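Local atomic coordinates of aeromonas extracellular serine protease (Aeromonas sobria, PDB entry 3WQB), a protein that cleaves peptide bonds after paired basic residues (Lys-Lys or Lys-Arg) as a secreted, calcium-binding, kexin- and furin-like serine protease, and is a probable virulence factor. Residues A[463-468]-A[542-547]; A[474-479]-A[532-537]; A[362-367]-A[424-429]. The protein carries 1 engineered substitution. One frame throughout, in Å; residues are numbered along the deposited sequence.

Contact 1: A[463-468]-A[542-547]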
# COMPACT_ATOMS: atom_id res chain seq x y z
N THR A 463 -25.52 9.11 10.97
CA THR A 463 -24.93 10.44 10.93
C THR A 463 -24.34 10.86 12.27
O THR A 463 -24.89 10.53 13.32
CB THR A 463 -25.99 11.45 10.45
OG1 THR A 463 -26.43 11.10 9.13
CG2 THR A 463 -25.45 12.87 10.45
N THR A 464 -23.22 11.57 12.23
CA THR A 464 -22.62 12.19 13.42
C THR A 464 -22.19 13.61 13.09
O THR A 464 -21.84 13.92 11.95
CB THR A 464 -21.43 11.35 13.96
OG1 THR A 464 -21.03 11.83 15.26
CG2 THR A 464 -20.22 11.39 13.03
N ARG A 465 -22.20 14.47 14.09
CA ARG A 465 -21.73 15.84 13.92
C ARG A 465 -20.31 16.01 14.44
O ARG A 465 -19.99 15.59 15.55
CB ARG A 465 -22.66 16.84 14.63
CG ARG A 465 -22.27 18.28 14.38
CD ARG A 465 -23.31 19.26 14.88
NE ARG A 465 -22.91 20.64 14.59
CZ ARG A 465 -22.20 21.43 15.39
NH1 ARG A 465 -21.79 21.01 16.59
NH2 ARG A 465 -21.89 22.66 14.99
N ILE A 466 -19.48 16.65 13.63
CA ILE A 466 -18.17 17.11 14.08
C ILE A 466 -18.29 18.60 14.40
O ILE A 466 -18.63 19.40 13.53
CB ILE A 466 -17.07 16.85 12.99
CG1 ILE A 466 -16.87 15.34 12.75
CG2 ILE A 466 -15.77 17.58 13.34
CD1 ILE A 466 -16.22 14.57 13.89
N ALA A 467 -18.03 18.96 15.66
CA ALA A 467 -18.24 20.34 16.11
C ALA A 467 -17.06 21.25 15.80
O ALA A 467 -17.25 22.45 15.58
CB ALA A 467 -18.53 20.36 17.60
N THR A 468 -15.86 20.67 15.79
CA THR A 468 -14.61 21.43 15.71
C THR A 468 -14.42 22.00 14.32
O THR A 468 -14.54 21.27 13.32
CB THR A 468 -13.38 20.53 16.07
OG1 THR A 468 -13.62 19.86 17.31
CG2 THR A 468 -12.11 21.36 16.21
N SER A 542 -13.98 21.94 5.05
CA SER A 542 -14.24 22.16 6.46
C SER A 542 -14.88 20.91 7.06
O SER A 542 -15.79 20.31 6.46
CB SER A 542 -15.17 23.36 6.65
OG SER A 542 -15.58 23.45 8.01
N ALA A 543 -14.40 20.51 8.23
CA ALA A 543 -14.91 19.33 8.92
C ALA A 543 -16.22 19.56 9.66
O ALA A 543 -16.92 18.60 10.00
CB ALA A 543 -13.86 18.80 9.90
N GLN A 544 -16.56 20.82 9.92
CA GLN A 544 -17.66 21.14 10.82
C GLN A 544 -19.02 20.83 10.21
O GLN A 544 -19.34 21.28 9.12
CB GLN A 544 -17.58 22.61 11.23
CG GLN A 544 -18.53 23.01 12.33
CD GLN A 544 -18.33 24.46 12.72
OE1 GLN A 544 -18.63 25.37 11.95
NE2 GLN A 544 -17.78 24.69 13.91
N GLY A 545 -19.82 20.07 10.95
CA GLY A 545 -21.14 19.69 10.49
C GLY A 545 -21.32 18.19 10.51
O GLY A 545 -20.55 17.45 11.14
N THR A 546 -22.35 17.74 9.80
CA THR A 546 -22.73 16.34 9.84
C THR A 546 -22.05 15.51 8.77
O THR A 546 -21.97 15.91 7.60
CB THR A 546 -24.26 16.16 9.74
OG1 THR A 546 -24.78 16.92 8.65
CG2 THR A 546 -24.96 16.62 11.03
N TRP A 547 -21.55 14.35 9.20
CA TRP A 547 -20.97 13.33 8.33
C TRP A 547 -21.86 12.10 8.35
O TRP A 547 -22.30 11.66 9.42
CB TRP A 547 -19.58 12.96 8.84
CG TRP A 547 -18.56 14.04 8.71
CD1 TRP A 547 -18.40 15.14 9.51
CD2 TRP A 547 -17.51 14.10 7.74
NE1 TRP A 547 -17.33 15.89 9.08
CE2 TRP A 547 -16.76 15.27 8.00
CE3 TRP A 547 -17.14 13.27 6.67
CZ2 TRP A 547 -15.66 15.64 7.21
CZ3 TRP A 547 -16.05 13.64 5.89
CH2 TRP A 547 -15.32 14.81 6.17
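The indole of Trp-547 meets Ile-466 at its pyrrole end, where CG1 of Ile-466 comes to 3.6 Å from CD1 of Trp-547, the two side chains crossing at a slant. Thr-464 O lies off the edge near the ring plane, without a bond to the ring; Ala-543 O receives NE1 of Trp-547 at 2.9 Å, only 12° out of that plane. This bond satisfies the one polar atom of a buried indole and fixes its rotation, while the ring of Phe-538 packs edge-to-face with it. Ile-466 lays CG2 4.1 Å from CB of Ala-543, so a branched and a small apolar side chain meet next to the tryptophan. Both strands belong to the beta sandwich of the P-domain, and their pairing is antiparallel: Trp-547 N reaches Thr-464 O at 2.8 Å, and Ile-466 N reaches Gly-545 O at 2.8 Å. Trp-547, Thr-464 and Ile-466 point inward, where Leu-590 of strand 583-595 touches all three; Arg-465 and Thr-546 stand on the outer, exposed face. Glycine suits its place because, at the phi of 125° of Gly-545, a CB would collide with the preceding carbonyl oxygen. Beyond the last pair, Gln-544 stretches out with CG anti to the backbone N (chi1 -171°), and its NE2 gives an almost straight bond of 2.8 Å to Ala-467 O, with the oxygen in the amide plane of Gln-544.

Contact 2: A[474-479]-A[532-537]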
# COMPACT_ATOMS: atom_id res chain seq x y z
N ALA A 474 -7.45 14.04 5.93
CA ALA A 474 -7.98 12.71 5.66
C ALA A 474 -9.01 12.37 6.71
O ALA A 474 -9.05 12.98 7.79
CB ALA A 474 -6.85 11.67 5.66
N VAL A 475 -9.88 11.42 6.37
CA VAL A 475 -10.80 10.85 7.35
C VAL A 475 -10.62 9.35 7.44
O VAL A 475 -10.45 8.67 6.41
CB VAL A 475 -12.30 11.21 7.08
CG1 VAL A 475 -12.53 12.71 7.17
CG2 VAL A 475 -12.77 10.69 5.74
N GLN A 476 -10.66 8.83 8.66
CA GLN A 476 -10.69 7.40 8.91
C GLN A 476 -12.05 7.03 9.46
O GLN A 476 -12.65 7.80 10.23
CB GLN A 476 -9.62 6.99 9.91
CG GLN A 476 -8.20 7.18 9.41
CD GLN A 476 -7.18 7.02 10.51
OE1 GLN A 476 -7.34 7.60 11.58
NE2 GLN A 476 -6.13 6.25 10.24
N VAL A 477 -12.51 5.86 9.06
CA VAL A 477 -13.77 5.30 9.54
C VAL A 477 -13.51 3.86 9.96
O VAL A 477 -12.79 3.12 9.28
CB VAL A 477 -14.86 5.36 8.43
CG1 VAL A 477 -16.05 4.48 8.72
CG2 VAL A 477 -15.34 6.79 8.23
N MET A 478 -14.08 3.45 11.09
CA MET A 478 -14.15 2.03 11.43
C MET A 478 -15.61 1.62 11.36
O MET A 478 -16.48 2.39 11.75
CB MET A 478 -13.59 1.76 12.83
CG MET A 478 -12.09 1.93 12.89
SD MET A 478 -11.44 1.48 14.51
CE MET A 478 -12.16 2.73 15.57
N VAL A 479 -15.86 0.43 10.83
CA VAL A 479 -17.24 -0.08 10.68
C VAL A 479 -17.38 -1.47 11.29
O VAL A 479 -16.50 -2.33 11.12
CB VAL A 479 -17.72 -0.10 9.20
CG1 VAL A 479 -19.15 -0.66 9.09
CG2 VAL A 479 -17.67 1.28 8.59
N ARG A 532 -11.22 -0.83 9.24
CA ARG A 532 -10.83 0.55 9.02
C ARG A 532 -10.72 0.88 7.54
O ARG A 532 -10.24 0.06 6.73
CB ARG A 532 -9.52 0.88 9.75
CG ARG A 532 -9.24 2.38 9.84
CD ARG A 532 -7.98 2.68 10.62
NE ARG A 532 -6.84 2.00 10.01
CZ ARG A 532 -5.66 1.84 10.59
NH1 ARG A 532 -5.45 2.30 11.82
NH2 ARG A 532 -4.69 1.20 9.94
N MET A 533 -11.19 2.08 7.19
CA MET A 533 -11.06 2.61 5.84
C MET A 533 -10.65 4.07 5.92
O MET A 533 -10.94 4.75 6.91
CB MET A 533 -12.38 2.48 5.08
CG MET A 533 -12.81 1.04 4.85
SD MET A 533 -14.60 0.82 4.67
CE MET A 533 -15.11 0.97 6.37
N LEU A 534 -9.95 4.56 4.90
CA LEU A 534 -9.56 5.96 4.84
C LEU A 534 -10.03 6.58 3.53
O LEU A 534 -10.07 5.90 2.50
CB LEU A 534 -8.04 6.09 5.00
CG LEU A 534 -7.47 7.51 4.94
CD1 LEU A 534 -6.34 7.69 5.92
CD2 LEU A 534 -7.01 7.91 3.53
N SER A 535 -10.39 7.86 3.57
CA SER A 535 -10.64 8.60 2.35
C SER A 535 -9.83 9.89 2.29
O SER A 535 -9.73 10.63 3.28
CB SER A 535 -12.12 8.94 2.18
OG SER A 535 -12.29 9.76 1.04
N ASN A 536 -9.28 10.14 1.11
CA ASN A 536 -8.59 11.39 0.79
C ASN A 536 -9.48 12.40 0.08
O ASN A 536 -9.05 13.53 -0.20
CB ASN A 536 -7.36 11.09 -0.06
CG ASN A 536 -6.29 10.36 0.71
OD1 ASN A 536 -5.95 10.75 1.83
ND2 ASN A 536 -5.71 9.32 0.10
N LYS A 537 -10.71 11.99 -0.26
CA LYS A 537 -11.60 12.80 -1.10
C LYS A 537 -11.92 14.18 -0.55
O LYS A 537 -12.24 15.09 -1.33
CB LYS A 537 -12.88 12.01 -1.36
CG LYS A 537 -13.99 12.77 -2.07
CD LYS A 537 -13.61 13.13 -3.51
CE LYS A 537 -14.75 13.86 -4.21
NZ LYS A 537 -15.94 12.99 -4.43
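Strands 474-479 and 532-535 run antiparallel, with Val-475 facing Ser-535 and Val-477 facing Met-533 as hydrogen-bonded pairs, closed by bonds such as Met-533 N to Val-477 O at 2.8 Å. On the face of the non-hydrogen-bonded pairs, Gln-476 and Arg-532 lie side by side and point the same way. Their amide and guanidinium planes are 12° apart, with NE2 of Gln-476 over one guanidinium face and 4.0 Å from CD of Arg-532. Next along this face CD1 of Leu-534 touches both CG of Gln-476 and CB of Ala-474, 4.0 Å from each, while CG of Met-478 rests 4.2 Å from CB of Arg-532. This is a strand pair of the P-domain sandwich, and the Gln-476 and Arg-532 face is turned to the subtilisin domain. There Arg-532 forms a salt bridge with Asp-197 and hydrogen bonds with Pro-248 O and Ser-251 OG, and NE2 of Gln-476 bonds to Ser-251 O; long side chains with several donors thus suit a buried domain junction. The opposite face is mostly apolar, Val-475 and Val-477 packing on Leu-493 inside the sandwich. Here the flexible Met-533 chain bends at its thioether (chi3 -76°), carrying CE back to 3.4 Å from CG2 of Val-479, tighter than usual for two methyl groups. At the strand's end Ser-535 makes an ST turn: its OG accepts Lys-537 N at 3.0 Å and is also hydrogen-bonded to the hydroxyl of Ser-501.

Contact 3: A[362-367]-A[424-429]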
# COMPACT_ATOMS: atom_id res chain seq x y z
N ARG A 362 3.20 16.29 0.90
CA ARG A 362 1.92 15.73 0.44
C ARG A 362 1.02 16.80 -0.19
O ARG A 362 0.41 16.56 -1.23
CB ARG A 362 1.16 15.06 1.58
CG ARG A 362 1.71 13.73 2.02
CD ARG A 362 0.67 13.04 2.87
NE ARG A 362 1.16 11.76 3.35
CZ ARG A 362 0.49 10.93 4.15
NH1 ARG A 362 -0.74 11.24 4.57
NH2 ARG A 362 1.06 9.80 4.53
N ASP A 363 0.95 17.97 0.46
CA ASP A 363 0.13 19.06 -0.04
C ASP A 363 0.60 19.50 -1.42
O ASP A 363 -0.21 19.71 -2.33
CB ASP A 363 0.19 20.24 0.94
CG ASP A 363 -0.79 21.34 0.60
OD1 ASP A 363 -2.02 21.09 0.67
OD2 ASP A 363 -0.34 22.46 0.27
N LEU A 364 1.91 19.62 -1.57
CA LEU A 364 2.49 20.05 -2.84
C LEU A 364 2.28 19.01 -3.94
O LEU A 364 1.93 19.38 -5.05
CB LEU A 364 3.98 20.37 -2.66
CG LEU A 364 4.20 21.62 -1.82
CD1 LEU A 364 5.59 21.64 -1.24
CD2 LEU A 364 3.93 22.87 -2.64
N LEU A 365 2.51 17.74 -3.63
CA LEU A 365 2.26 16.67 -4.59
C LEU A 365 0.79 16.60 -5.01
O LEU A 365 0.48 16.43 -6.19
CB LEU A 365 2.72 15.33 -4.01
CG LEU A 365 4.24 15.12 -3.97
CD1 LEU A 365 4.63 14.02 -3.01
CD2 LEU A 365 4.78 14.85 -5.37
N ALA A 366 -0.11 16.72 -4.04
CA ALA A 366 -1.55 16.68 -4.34
C ALA A 366 -1.97 17.84 -5.24
O ALA A 366 -2.68 17.63 -6.22
CB ALA A 366 -2.38 16.64 -3.08
N ARG A 367 -1.52 19.05 -4.92
CA ARG A 367 -2.00 20.23 -5.62
C ARG A 367 -1.35 20.40 -6.99
O ARG A 367 -1.83 21.18 -7.81
CB ARG A 367 -1.80 21.49 -4.78
CG ARG A 367 -2.68 21.51 -3.55
CD ARG A 367 -2.46 22.80 -2.78
NE ARG A 367 -2.86 22.74 -1.38
CZ ARG A 367 -4.11 22.80 -0.93
NH1 ARG A 367 -5.13 22.89 -1.78
NH2 ARG A 367 -4.34 22.74 0.38
N GLU A 424 7.72 23.89 -8.59
CA GLU A 424 7.25 25.25 -8.83
C GLU A 424 6.42 25.75 -7.65
O GLU A 424 6.59 26.87 -7.17
CB GLU A 424 6.43 25.31 -10.11
CG GLU A 424 5.99 26.70 -10.52
CD GLU A 424 5.27 26.69 -11.84
OE1 GLU A 424 4.07 26.37 -11.86
OE2 GLU A 424 5.92 26.99 -12.87
N LEU A 425 5.52 24.91 -7.15
CA LEU A 425 4.67 25.30 -6.04
C LEU A 425 5.49 25.40 -4.75
O LEU A 425 5.22 26.26 -3.91
CB LEU A 425 3.51 24.31 -5.86
CG LEU A 425 2.43 24.23 -6.94
CD1 LEU A 425 1.32 23.29 -6.50
CD2 LEU A 425 1.86 25.60 -7.26
N ALA A 426 6.49 24.54 -4.61
CA ALA A 426 7.30 24.49 -3.38
C ALA A 426 8.04 25.79 -3.11
O ALA A 426 8.23 26.16 -1.95
CB ALA A 426 8.27 23.32 -3.42
N ALA A 427 8.44 26.47 -4.18
CA ALA A 427 9.21 27.71 -4.08
C ALA A 427 8.44 28.78 -3.33
O ALA A 427 9.04 29.68 -2.74
CB ALA A 427 9.58 28.20 -5.47
N ASN A 428 7.11 28.68 -3.34
CA ASN A 428 6.26 29.67 -2.70
C ASN A 428 5.38 29.10 -1.60
O ASN A 428 4.45 29.75 -1.11
CB ASN A 428 5.41 30.38 -3.76
CG ASN A 428 6.25 31.29 -4.64
OD1 ASN A 428 6.22 31.18 -5.87
ND2 ASN A 428 7.01 32.17 -4.02
N HIS A 429 5.70 27.88 -1.17
CA HIS A 429 4.88 27.19 -0.20
C HIS A 429 5.05 27.78 1.20
O HIS A 429 6.17 28.06 1.63
CB HIS A 429 5.22 25.70 -0.20
CG HIS A 429 4.36 24.89 0.72
ND1 HIS A 429 3.05 24.57 0.43
CD2 HIS A 429 4.64 24.33 1.92
CE1 HIS A 429 2.55 23.85 1.42
NE2 HIS A 429 3.49 23.68 2.33
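This is a small, mainly apolar contact on the subtilisin-like alpha/beta domain, to which helix 358-368 belongs: a residue of that helix fits against the C-terminal part of helix 419-426 and the type I turn from Ala-426 to His-429. Helix 358-368 packs its other side, through Leu-365, on strand 277-282, at one edge of the parallel sheet. Leu-364 carries the contact. Its CD2 methyl reaches CB of Leu-425 at 3.6 Å, the two side chains running past one another in opposite senses, and its CD1 methyl reaches CB of Ala-426 at 3.8 Å. A forked leucine can fill both places, and the short alanine lets it come close. The turn, with His-429 N bonded to Ala-426 O at 3.2 Å, brings the histidine back towards the first helix. Its CG stands anti to the backbone N (chi1 -177°), and the ring lies across Leu-364 in a CH-pi contact: CG of Leu-364 is 4.2 Å from the ring centroid, over the face but offset toward the rim. NE2 of His-429 is hydrogen-bonded to Asp-360, which would hold the ring in this orientation. Asp-363 has Tyr-539 as a partner for OD1; its OD2 stands at the imidazole edge, 3.4 Å from CE1 of His-429, and as part of a salt bridge accepts NE of Arg-367 at 3.0 Å in the guanidinium plane.

Contacts 1 and 2 are parts of one P-domain sandwich, their centres 14 Å apart, and contact 2 is nested along the chain within the loop that contact 1 closes. They touch in the core, where CH2 of Trp-547 lies 3.6 Å from CG1 of Val-475. Contact 3 closes earlier in the chain, its centre about 24 Å from that of contact 2 and about 28 Å from that of contact 1; Tyr-539, between 532-537 and 542-547, bonds to its Asp-363. All three lie away from the calcium sites and the predicted charge-relay positions, where engineered Ala-336 replaces the family's catalytic serine, although strand 545-553 of contact 1 runs on to the calcium ligand Asp-553.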